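Local coordinates for protein haloperoxidase (Corallina officinalis, PDB 1QHB) that catalyses the hydrogen peroxide-dependent halogenation of organic substrates, notably bromination, using bound vanadate, and carries a calcium ion important for its stability, at residues Val372-Ala377 with Tyr578-Phe583; Leu496-Asp501 with Phe582-Pro587; Arg289-Asp294 with Arg308-Tyr313. All coordinates share one frame; numbering follows the deposited sequence.

Along the chain contact 3 comes first, enclosing helix 295-302 within a short link between strands 276-285 and 313-318. Contacts 1 and 2 span longer distances in sequence and both end on the C-terminal tail after helix 553-574, sharing Phe582 and Phe583. Their centres are about 11 Å apart and they touch, Phe499 packing on the backbone of Phe374 and Gly375. The tail is thus tied to the start of helix 376-402 and to the end of helix 484-499. Contact 3 is on the opposite side of the chain's centre, its own centre about 48 Å from that of contact 1 and about 42 Å from that of contact 2. Contacts 1 and 3 both reach the second subunit of the dodecamer, contacts 1 and 2 the third.

Contact 1: Val372-Ala377 with Tyr578-Phe583; sequences VNFGSA and YGENFF
Phe374 pushes the end of its ring into a recess formed by Phe582, Tyr578 and Glu580, and this is the tight half of the contact. Its CE1 stands over the face of Phe582, offset toward the rim, and comes to 3.4 Å from Phe582 CZ. The two rings reach toward each other tip to tip as an edge-to-face (T-shaped) pair, with planes at 65°. The Phe582 ring gets there with CG lodged between the backbone N and the carbonyl carbon (chi1 79°). Tyr578 meets the same tip obliquely, Phe374 CZ lying 3.8 Å from Tyr578 CD1. At the rim of the Phe374 ring, near its plane, Glu580 OE1 is 3.5 Å from Phe374 CZ, with the carboxylate turned 78° from the ring. An oxygen placed there probably meets the partly positive ring hydrogens.

On the Asn373 side the contact is looser and bordered by water; of the residues here Glu580 is partly exposed. Asn373 OD1 lies at the edge of the Tyr578 ring, 4.3 Å from Tyr578 CE1. A water accepts a hydrogen bond from Asn373 ND2 at 2.7 Å, but its modelled link to Glu580 OE2 is too short to be trusted. The stronger partner of the Asn373 amide is Thr131 of the second subunit, so this polar rim also belongs to a subunit interface.

Within the chain, the Phe374 N-H bonds to His378 ND1 on the first turn of helix 376-402, whose N-cap is Gly375. The side chain of Phe374 lies about 4 Å from that of Phe359, a calcium-site residue, and about 9 Å from the calcium ion. Phe374, Tyr578 and Phe582 make up an aromatic cluster joining the C-terminal tail to a helix start beside the calcium-binding loop.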
loop_
_atom_site.group_PDB
_atom_site.type_symbol
_atom_site.label_atom_id
_atom_site.label_comp_id
_atom_site.label_asym_id
_atom_site.label_seq_id
_atom_site.Cartn_x
_atom_site.Cartn_y
_atom_site.Cartn_z
ATOM N N VAL A 372 -21.052 -29.585 -17.963
ATOM C CA VAL A 372 -20.933 -28.493 -17.003
ATOM C C VAL A 372 -20.248 -27.307 -17.672
ATOM O O VAL A 372 -20.773 -26.209 -17.703
ATOM C CB VAL A 372 -20.154 -28.942 -15.747
ATOM C CG1 VAL A 372 -19.987 -27.759 -14.810
ATOM C CG2 VAL A 372 -20.883 -30.082 -15.056
ATOM N N ASN A 373 -19.003 -27.532 -18.108
ATOM C CA ASN A 373 -18.269 -26.516 -18.842
ATOM C C ASN A 373 -18.274 -26.964 -20.305
ATOM O O ASN A 373 -17.889 -28.089 -20.703
ATOM C CB ASN A 373 -16.800 -26.359 -18.421
ATOM C CG ASN A 373 -16.579 -25.770 -17.048
ATOM O OD1 ASN A 373 -17.459 -25.136 -16.471
ATOM N ND2 ASN A 373 -15.417 -25.974 -16.436
ATOM N N PHE A 374 -18.473 -26.000 -21.216
ATOM C CA PHE A 374 -18.377 -26.212 -22.663
ATOM C C PHE A 374 -19.430 -27.136 -23.250
ATOM O O PHE A 374 -19.333 -27.504 -24.439
ATOM C CB PHE A 374 -16.943 -26.705 -23.050
ATOM C CG PHE A 374 -15.864 -26.014 -22.239
ATOM C CD1 PHE A 374 -15.806 -24.635 -22.144
ATOM C CD2 PHE A 374 -14.994 -26.785 -21.477
ATOM C CE1 PHE A 374 -14.865 -24.032 -21.342
ATOM C CE2 PHE A 374 -14.031 -26.187 -20.680
ATOM C CZ PHE A 374 -13.969 -24.805 -20.609
ATOM N N GLY A 375 -20.440 -27.527 -22.477
ATOM C CA GLY A 375 -21.512 -28.393 -22.888
ATOM C C GLY A 375 -22.900 -27.786 -22.719
ATOM O O GLY A 375 -23.102 -26.572 -22.527
ATOM N N SER A 376 -23.919 -28.666 -22.744
ATOM C CA SER A 376 -25.279 -28.110 -22.668
ATOM C C SER A 376 -25.586 -27.337 -21.410
ATOM O O SER A 376 -26.239 -26.268 -21.472
ATOM C CB SER A 376 -26.230 -29.262 -22.927
ATOM O OG SER A 376 -26.125 -30.229 -21.921
ATOM N N ALA A 377 -25.195 -27.766 -20.224
ATOM C CA ALA A 377 -25.523 -27.043 -18.982
ATOM C C ALA A 377 -24.909 -25.655 -18.968
ATOM O O ALA A 377 -25.507 -24.674 -18.500
ATOM C CB ALA A 377 -25.010 -27.735 -17.743
ATOM N N TYR A 578 -11.204 -19.890 -16.368
ATOM C CA TYR A 578 -10.931 -21.208 -16.901
ATOM C C TYR A 578 -9.427 -21.482 -17.043
ATOM O O TYR A 578 -8.670 -20.577 -17.394
ATOM C CB TYR A 578 -11.493 -21.387 -18.328
ATOM C CG TYR A 578 -12.980 -21.107 -18.392
ATOM C CD1 TYR A 578 -13.931 -22.039 -17.993
ATOM C CD2 TYR A 578 -13.401 -19.872 -18.828
ATOM C CE1 TYR A 578 -15.278 -21.725 -18.025
ATOM C CE2 TYR A 578 -14.750 -19.557 -18.887
ATOM C CZ TYR A 578 -15.669 -20.489 -18.480
ATOM O OH TYR A 578 -17.008 -20.116 -18.537
ATOM N N GLY A 579 -9.042 -22.740 -16.827
ATOM C CA GLY A 579 -7.603 -23.016 -17.006
ATOM C C GLY A 579 -7.399 -23.574 -18.425
ATOM O O GLY A 579 -6.274 -23.565 -18.926
ATOM N N GLU A 580 -8.439 -24.041 -19.112
ATOM C CA GLU A 580 -8.267 -24.610 -20.435
ATOM C C GLU A 580 -7.815 -23.584 -21.468
ATOM O O GLU A 580 -7.943 -22.370 -21.371
ATOM C CB GLU A 580 -9.578 -25.293 -20.878
ATOM C CG GLU A 580 -9.971 -26.520 -20.100
ATOM C CD GLU A 580 -10.711 -26.275 -18.816
ATOM O OE1 GLU A 580 -11.191 -25.193 -18.436
ATOM O OE2 GLU A 580 -10.875 -27.284 -18.077
ATOM N N ASN A 581 -7.334 -24.112 -22.598
ATOM C CA ASN A 581 -6.865 -23.264 -23.713
ATOM C C ASN A 581 -7.958 -23.296 -24.763
ATOM O O ASN A 581 -8.156 -24.269 -25.500
ATOM C CB ASN A 581 -5.561 -23.858 -24.214
ATOM C CG ASN A 581 -5.119 -23.371 -25.567
ATOM O OD1 ASN A 581 -5.487 -22.289 -26.024
ATOM N ND2 ASN A 581 -4.309 -24.163 -26.258
ATOM N N PHE A 582 -8.694 -22.206 -24.887
ATOM C CA PHE A 582 -9.804 -22.158 -25.841
ATOM C C PHE A 582 -10.282 -20.720 -25.995
ATOM O O PHE A 582 -9.804 -19.780 -25.379
ATOM C CB PHE A 582 -10.959 -23.010 -25.329
ATOM C CG PHE A 582 -11.815 -22.355 -24.267
ATOM C CD1 PHE A 582 -11.414 -22.399 -22.937
ATOM C CD2 PHE A 582 -12.997 -21.703 -24.608
ATOM C CE1 PHE A 582 -12.202 -21.802 -21.954
ATOM C CE2 PHE A 582 -13.769 -21.110 -23.623
ATOM C CZ PHE A 582 -13.391 -21.159 -22.283
ATOM N N PHE A 583 -11.273 -20.575 -26.868
ATOM C CA PHE A 583 -11.857 -19.229 -27.027
ATOM C C PHE A 583 -13.192 -19.418 -27.720
ATOM O O PHE A 583 -13.474 -20.438 -28.335
ATOM C CB PHE A 583 -10.927 -18.296 -27.772
ATOM C CG PHE A 583 -10.675 -18.735 -29.181
ATOM C CD1 PHE A 583 -9.645 -19.619 -29.462
ATOM C CD2 PHE A 583 -11.492 -18.291 -30.206
ATOM C CE1 PHE A 583 -9.417 -20.036 -30.756
ATOM C CE2 PHE A 583 -11.283 -18.700 -31.524
ATOM C CZ PHE A 583 -10.228 -19.556 -31.785
HETATM O O HOH W 1 -13.085 -27.167 -17.107
#

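Contact 2: Leu496-Asp501 with Phe582-Pro587; sequences LKAFFD and FFFNLP
Phe584 lies against Ala498 and Phe499, and the turn of its ring organises the apolar half of this contact. The ring points its edge at the backbone of the helix end, with Ala498 O near the ring plane and 3.5 Å from Phe584 CD1. Ala498 CB packs beside the base of the same ring, 3.9 Å from Phe584 CD1. Farther out the two phenylalanines meet obliquely, planes at 47°, and Phe584 CE1 comes to 3.5 Å from Phe499 CD2. CG of Phe584 is anti to its own carbonyl carbon (chi1 -71°), which swings the ring toward the helix. An alanine at Phe584 would probably open a gap beside Ala498 and leave the Phe499 ring without one of its neighbours, freer to turn.

Leu586 continues the apolar surface, its CB 4.2 Å from Ala498 CB. Lys497 runs the other way, past Pro587: its chain bends at chi3, and NZ donates to Pro587 O at 3.0 Å, nearly in line with the carbonyl (161°). Asn535 OD1 is the stronger partner of the same ammonium group. Between the backbones, a water sits 2.9 Å from Lys497 O and 2.7 Å from Asn585 O, although more acceptors surround it than its protons can serve.

The contact sets the last turn of helix 484-499, whose first residues Gly484 and His485 belong to the vanadate site, against strand 585-587 of the C-terminal two-stranded antiparallel sheet. Chemically it is mixed. Ring and methyl packing fills one side, while on the other the ammonium group of the buried Lys497 donates to two neutral oxygens, Pro587 O and Asn535 OD1, which would probably stabilise its charge.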
loop_
_atom_site.group_PDB
_atom_site.type_symbol
_atom_site.label_atom_id
_atom_site.label_comp_id
_atom_site.label_asym_id
_atom_site.label_seq_id
_atom_site.Cartn_x
_atom_site.Cartn_y
_atom_site.Cartn_z
ATOM N N LEU A 496 -25.509 -17.512 -27.763
ATOM C CA LEU A 496 -25.729 -18.694 -28.582
ATOM C C LEU A 496 -24.826 -18.701 -29.822
ATOM O O LEU A 496 -24.382 -19.780 -30.199
ATOM C CB LEU A 496 -27.204 -18.768 -29.018
ATOM C CG LEU A 496 -28.240 -18.973 -27.906
ATOM C CD1 LEU A 496 -29.657 -18.839 -28.491
ATOM C CD2 LEU A 496 -28.053 -20.305 -27.222
ATOM N N LYS A 497 -24.597 -17.562 -30.489
ATOM C CA LYS A 497 -23.726 -17.651 -31.683
ATOM C C LYS A 497 -22.284 -17.908 -31.229
ATOM O O LYS A 497 -21.575 -18.520 -31.983
ATOM C CB LYS A 497 -23.774 -16.416 -32.544
ATOM C CG LYS A 497 -25.088 -16.031 -33.208
ATOM C CD LYS A 497 -24.945 -14.822 -34.086
ATOM C CE LYS A 497 -24.657 -13.587 -33.269
ATOM N NZ LYS A 497 -24.783 -12.288 -33.992
ATOM N N ALA A 498 -21.803 -17.531 -30.058
ATOM C CA ALA A 498 -20.494 -17.825 -29.561
ATOM C C ALA A 498 -20.406 -19.318 -29.209
ATOM O O ALA A 498 -19.353 -19.927 -29.408
ATOM C CB ALA A 498 -20.171 -17.064 -28.260
ATOM N N PHE A 499 -21.451 -19.850 -28.587
ATOM C CA PHE A 499 -21.328 -21.195 -28.057
ATOM C C PHE A 499 -21.517 -22.298 -29.084
ATOM O O PHE A 499 -20.986 -23.404 -28.892
ATOM C CB PHE A 499 -22.404 -21.326 -26.958
ATOM C CG PHE A 499 -21.885 -22.132 -25.811
ATOM C CD1 PHE A 499 -21.830 -23.505 -25.889
ATOM C CD2 PHE A 499 -21.435 -21.499 -24.688
ATOM C CE1 PHE A 499 -21.342 -24.239 -24.817
ATOM C CE2 PHE A 499 -20.907 -22.207 -23.634
ATOM C CZ PHE A 499 -20.876 -23.578 -23.701
ATOM N N PHE A 500 -22.332 -22.043 -30.086
ATOM C CA PHE A 500 -22.655 -23.056 -31.099
ATOM C C PHE A 500 -21.830 -22.793 -32.358
ATOM O O PHE A 500 -21.199 -21.721 -32.433
ATOM C CB PHE A 500 -24.133 -23.109 -31.531
ATOM C CG PHE A 500 -24.993 -23.846 -30.546
ATOM C CD1 PHE A 500 -25.192 -25.209 -30.600
ATOM C CD2 PHE A 500 -25.625 -23.125 -29.528
ATOM C CE1 PHE A 500 -25.971 -25.847 -29.654
ATOM C CE2 PHE A 500 -26.379 -23.771 -28.577
ATOM C CZ PHE A 500 -26.582 -25.141 -28.636
ATOM N N ASP A 501 -21.737 -23.748 -33.268
ATOM C CA ASP A 501 -20.974 -23.530 -34.518
ATOM C C ASP A 501 -21.920 -22.688 -35.351
ATOM O O ASP A 501 -22.825 -23.275 -36.041
ATOM C CB ASP A 501 -20.683 -24.875 -35.191
ATOM C CG ASP A 501 -19.793 -24.807 -36.396
ATOM O OD1 ASP A 501 -19.424 -23.712 -36.855
ATOM O OD2 ASP A 501 -19.397 -25.852 -36.958
ATOM N N PHE A 582 -8.694 -22.206 -24.887
ATOM C CA PHE A 582 -9.804 -22.158 -25.841
ATOM C C PHE A 582 -10.282 -20.720 -25.995
ATOM O O PHE A 582 -9.804 -19.780 -25.379
ATOM C CB PHE A 582 -10.959 -23.010 -25.329
ATOM C CG PHE A 582 -11.815 -22.355 -24.267
ATOM C CD1 PHE A 582 -11.414 -22.399 -22.937
ATOM C CD2 PHE A 582 -12.997 -21.703 -24.608
ATOM C CE1 PHE A 582 -12.202 -21.802 -21.954
ATOM C CE2 PHE A 582 -13.769 -21.110 -23.623
ATOM C CZ PHE A 582 -13.391 -21.159 -22.283
ATOM N N PHE A 583 -11.273 -20.575 -26.868
ATOM C CA PHE A 583 -11.857 -19.229 -27.027
ATOM C C PHE A 583 -13.192 -19.418 -27.720
ATOM O O PHE A 583 -13.474 -20.438 -28.335
ATOM C CB PHE A 583 -10.927 -18.296 -27.772
ATOM C CG PHE A 583 -10.675 -18.735 -29.181
ATOM C CD1 PHE A 583 -9.645 -19.619 -29.462
ATOM C CD2 PHE A 583 -11.492 -18.291 -30.206
ATOM C CE1 PHE A 583 -9.417 -20.036 -30.756
ATOM C CE2 PHE A 583 -11.283 -18.700 -31.524
ATOM C CZ PHE A 583 -10.228 -19.556 -31.785
ATOM N N PHE A 584 -14.007 -18.403 -27.566
ATOM C CA PHE A 584 -15.301 -18.360 -28.241
ATOM C C PHE A 584 -15.052 -17.537 -29.510
ATOM O O PHE A 584 -14.457 -16.469 -29.523
ATOM C CB PHE A 584 -16.341 -17.662 -27.390
ATOM C CG PHE A 584 -16.813 -18.392 -26.172
ATOM C CD1 PHE A 584 -17.735 -19.424 -26.349
ATOM C CD2 PHE A 584 -16.369 -18.066 -24.904
ATOM C CE1 PHE A 584 -18.247 -20.108 -25.252
ATOM C CE2 PHE A 584 -16.860 -18.797 -23.812
ATOM C CZ PHE A 584 -17.796 -19.786 -24.006
ATOM N N ASN A 585 -15.508 -18.104 -30.605
ATOM C CA ASN A 585 -15.504 -17.471 -31.913
ATOM C C ASN A 585 -16.859 -16.765 -32.046
ATOM O O ASN A 585 -17.828 -17.515 -32.057
ATOM C CB ASN A 585 -15.297 -18.476 -33.039
ATOM C CG ASN A 585 -15.319 -17.774 -34.389
ATOM O OD1 ASN A 585 -14.278 -17.553 -34.993
ATOM N ND2 ASN A 585 -16.517 -17.423 -34.831
ATOM N N LEU A 586 -16.934 -15.434 -32.086
ATOM C CA LEU A 586 -18.265 -14.814 -32.138
ATOM C C LEU A 586 -18.503 -13.863 -33.290
ATOM O O LEU A 586 -17.917 -12.775 -33.403
ATOM C CB LEU A 586 -18.530 -14.097 -30.808
ATOM C CG LEU A 586 -19.638 -13.033 -30.729
ATOM C CD1 LEU A 586 -20.988 -13.660 -31.010
ATOM C CD2 LEU A 586 -19.609 -12.382 -29.368
ATOM N N PRO A 587 -19.426 -14.229 -34.167
ATOM C CA PRO A 587 -19.777 -13.399 -35.315
ATOM C C PRO A 587 -20.648 -12.270 -34.807
ATOM O O PRO A 587 -21.804 -12.535 -34.442
ATOM C CB PRO A 587 -20.533 -14.316 -36.256
ATOM C CG PRO A 587 -20.812 -15.579 -35.548
ATOM C CD PRO A 587 -20.096 -15.552 -34.222
HETATM O O HOH W 2 -19.145 -19.739 -32.976
#

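Contact 3: Arg289-Asp294 with Arg308-Tyr313; sequences RDFMTD and RGFESY
Arg289 and Phe291 face Phe310, Glu311 and Ser312 across the two loops that lead into and out of helix 295-302, a strand-helix-strand connection between strands 276-285 and 313-318. The Arg289 chain is extended, CG anti to the backbone N (chi1 179°), and carries the guanidinium across to the second loop. There NH1 donates to Ser312 OG at 2.9 Å, a somewhat bent bond (144°) with the oxygen near the guanidinium plane. The other terminal nitrogen, Arg289 NH2, lies 3.5 Å from Phe310 CE2, the two flat groups turned 61° against each other. Phe291 CE1, from the same loop as Arg289, lies over one face of the guanidinium, toward its rim, 3.5 Å above the plane. Glu311 CG meets the Phe291 ring obliquely, 3.7 Å from both CE2 and CZ, while Phe291 CE1 approaches Phe310 CD2 at 4.2 Å.

Partners in the next shell probably position these groups. Ser312 OG has its stronger partner in Thr286 OG1, and the backbones of Ser312 and Thr286 are also bonded, so the acceptor for Arg289 is held by a second partner. Phe291 is tied by its backbone to Met469, whereas the Glu311 chain, its CG against the Phe291 ring, bends at chi2 and its carboxylate oxygen OE2 accepts a hydrogen bond from the backbone N of Ala472.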
loop_
_atom_site.group_PDB
_atom_site.type_symbol
_atom_site.label_atom_id
_atom_site.label_comp_id
_atom_site.label_asym_id
_atom_site.label_seq_id
_atom_site.Cartn_x
_atom_site.Cartn_y
_atom_site.Cartn_z
ATOM N N ARG A 289 -59.485 -6.974 -33.652
ATOM C CA ARG A 289 -59.823 -6.136 -32.500
ATOM C C ARG A 289 -58.549 -5.422 -32.031
ATOM O O ARG A 289 -57.574 -6.070 -31.633
ATOM C CB ARG A 289 -60.461 -6.996 -31.424
ATOM C CG ARG A 289 -60.836 -6.253 -30.149
ATOM C CD ARG A 289 -61.406 -7.215 -29.101
ATOM N NE ARG A 289 -61.866 -6.362 -27.996
ATOM C CZ ARG A 289 -62.033 -6.688 -26.734
ATOM N NH1 ARG A 289 -61.770 -7.942 -26.358
ATOM N NH2 ARG A 289 -62.451 -5.749 -25.899
ATOM N N ASP A 290 -58.528 -4.114 -32.172
ATOM C CA ASP A 290 -57.410 -3.278 -31.736
ATOM C C ASP A 290 -57.926 -2.384 -30.614
ATOM O O ASP A 290 -59.140 -2.334 -30.385
ATOM C CB ASP A 290 -56.797 -2.463 -32.843
ATOM C CG ASP A 290 -56.234 -3.314 -33.961
ATOM O OD1 ASP A 290 -55.253 -4.059 -33.691
ATOM O OD2 ASP A 290 -56.744 -3.240 -35.110
ATOM N N PHE A 291 -57.055 -1.685 -29.919
ATOM C CA PHE A 291 -57.377 -0.995 -28.686
ATOM C C PHE A 291 -56.827 0.414 -28.668
ATOM O O PHE A 291 -55.935 0.723 -29.472
ATOM C CB PHE A 291 -56.780 -1.721 -27.455
ATOM C CG PHE A 291 -57.251 -3.154 -27.330
ATOM C CD1 PHE A 291 -58.406 -3.434 -26.632
ATOM C CD2 PHE A 291 -56.549 -4.208 -27.904
ATOM C CE1 PHE A 291 -58.869 -4.730 -26.485
ATOM C CE2 PHE A 291 -57.015 -5.498 -27.784
ATOM C CZ PHE A 291 -58.183 -5.761 -27.088
ATOM N N MET A 292 -57.395 1.194 -27.752
ATOM C CA MET A 292 -56.961 2.568 -27.584
ATOM C C MET A 292 -57.138 3.380 -28.857
ATOM O O MET A 292 -56.320 4.225 -29.177
ATOM C CB MET A 292 -55.488 2.568 -27.105
ATOM C CG MET A 292 -55.325 2.138 -25.697
ATOM S SD MET A 292 -53.652 1.751 -25.158
ATOM C CE MET A 292 -52.936 3.401 -25.229
ATOM N N THR A 293 -58.253 3.191 -29.551
ATOM C CA THR A 293 -58.545 3.912 -30.775
ATOM C C THR A 293 -59.521 5.039 -30.463
ATOM O O THR A 293 -59.838 5.830 -31.353
ATOM C CB THR A 293 -59.197 2.988 -31.821
ATOM O OG1 THR A 293 -60.369 2.357 -31.253
ATOM C CG2 THR A 293 -58.218 1.883 -32.199
ATOM N N ASP A 294 -59.942 5.167 -29.230
ATOM C CA ASP A 294 -60.803 6.241 -28.803
ATOM C C ASP A 294 -59.985 7.183 -27.899
ATOM O O ASP A 294 -59.329 6.729 -26.943
ATOM C CB ASP A 294 -61.985 5.639 -28.035
ATOM C CG ASP A 294 -62.746 6.741 -27.347
ATOM O OD1 ASP A 294 -63.486 7.478 -28.024
ATOM O OD2 ASP A 294 -62.597 6.908 -26.132
ATOM N N ARG A 308 -54.738 -4.025 -18.099
ATOM C CA ARG A 308 -54.100 -5.291 -18.358
ATOM C C ARG A 308 -55.072 -6.451 -18.247
ATOM O O ARG A 308 -55.767 -6.637 -17.239
ATOM C CB ARG A 308 -52.901 -5.558 -17.392
ATOM C CG ARG A 308 -51.731 -4.643 -17.749
ATOM C CD ARG A 308 -50.558 -4.726 -16.780
ATOM N NE ARG A 308 -50.914 -4.226 -15.455
ATOM C CZ ARG A 308 -50.147 -4.194 -14.395
ATOM N NH1 ARG A 308 -48.910 -4.676 -14.425
ATOM N NH2 ARG A 308 -50.655 -3.705 -13.252
ATOM N N GLY A 309 -55.040 -7.371 -19.215
ATOM C CA GLY A 309 -55.825 -8.580 -19.123
ATOM C C GLY A 309 -57.148 -8.437 -19.801
ATOM O O GLY A 309 -57.956 -9.346 -19.676
ATOM N N PHE A 310 -57.391 -7.314 -20.463
ATOM C CA PHE A 310 -58.660 -7.074 -21.141
ATOM C C PHE A 310 -58.801 -7.678 -22.527
ATOM O O PHE A 310 -59.883 -7.666 -23.130
ATOM C CB PHE A 310 -58.862 -5.565 -21.212
ATOM C CG PHE A 310 -60.270 -5.111 -21.547
ATOM C CD1 PHE A 310 -61.338 -5.365 -20.715
ATOM C CD2 PHE A 310 -60.469 -4.334 -22.674
ATOM C CE1 PHE A 310 -62.602 -4.894 -21.020
ATOM C CE2 PHE A 310 -61.735 -3.846 -23.006
ATOM C CZ PHE A 310 -62.784 -4.166 -22.163
ATOM N N GLU A 311 -57.780 -8.258 -23.145
ATOM C CA GLU A 311 -57.946 -8.877 -24.441
ATOM C C GLU A 311 -58.811 -10.129 -24.473
ATOM O O GLU A 311 -58.917 -10.894 -23.521
ATOM C CB GLU A 311 -56.557 -9.248 -24.995
ATOM C CG GLU A 311 -55.773 -7.978 -25.276
ATOM C CD GLU A 311 -54.867 -7.643 -24.085
ATOM O OE1 GLU A 311 -54.929 -8.299 -23.036
ATOM O OE2 GLU A 311 -54.077 -6.681 -24.261
ATOM N N SER A 312 -59.364 -10.399 -25.665
ATOM C CA SER A 312 -60.152 -11.631 -25.829
ATOM C C SER A 312 -59.426 -12.459 -26.887
ATOM O O SER A 312 -58.711 -11.893 -27.703
ATOM C CB SER A 312 -61.556 -11.486 -26.354
ATOM O OG SER A 312 -61.467 -10.617 -27.518
ATOM N N TYR A 313 -59.559 -13.757 -26.750
ATOM C CA TYR A 313 -58.867 -14.756 -27.550
ATOM C C TYR A 313 -59.880 -15.745 -28.124
ATOM O O TYR A 313 -60.983 -15.917 -27.615
ATOM C CB TYR A 313 -57.887 -15.604 -26.642
ATOM C CG TYR A 313 -56.832 -14.678 -26.056
ATOM C CD1 TYR A 313 -57.063 -13.938 -24.887
ATOM C CD2 TYR A 313 -55.629 -14.483 -26.760
ATOM C CE1 TYR A 313 -56.118 -13.035 -24.410
ATOM C CE2 TYR A 313 -54.712 -13.584 -26.269
ATOM C CZ TYR A 313 -54.940 -12.872 -25.110
ATOM O OH TYR A 313 -53.972 -12.000 -24.714
#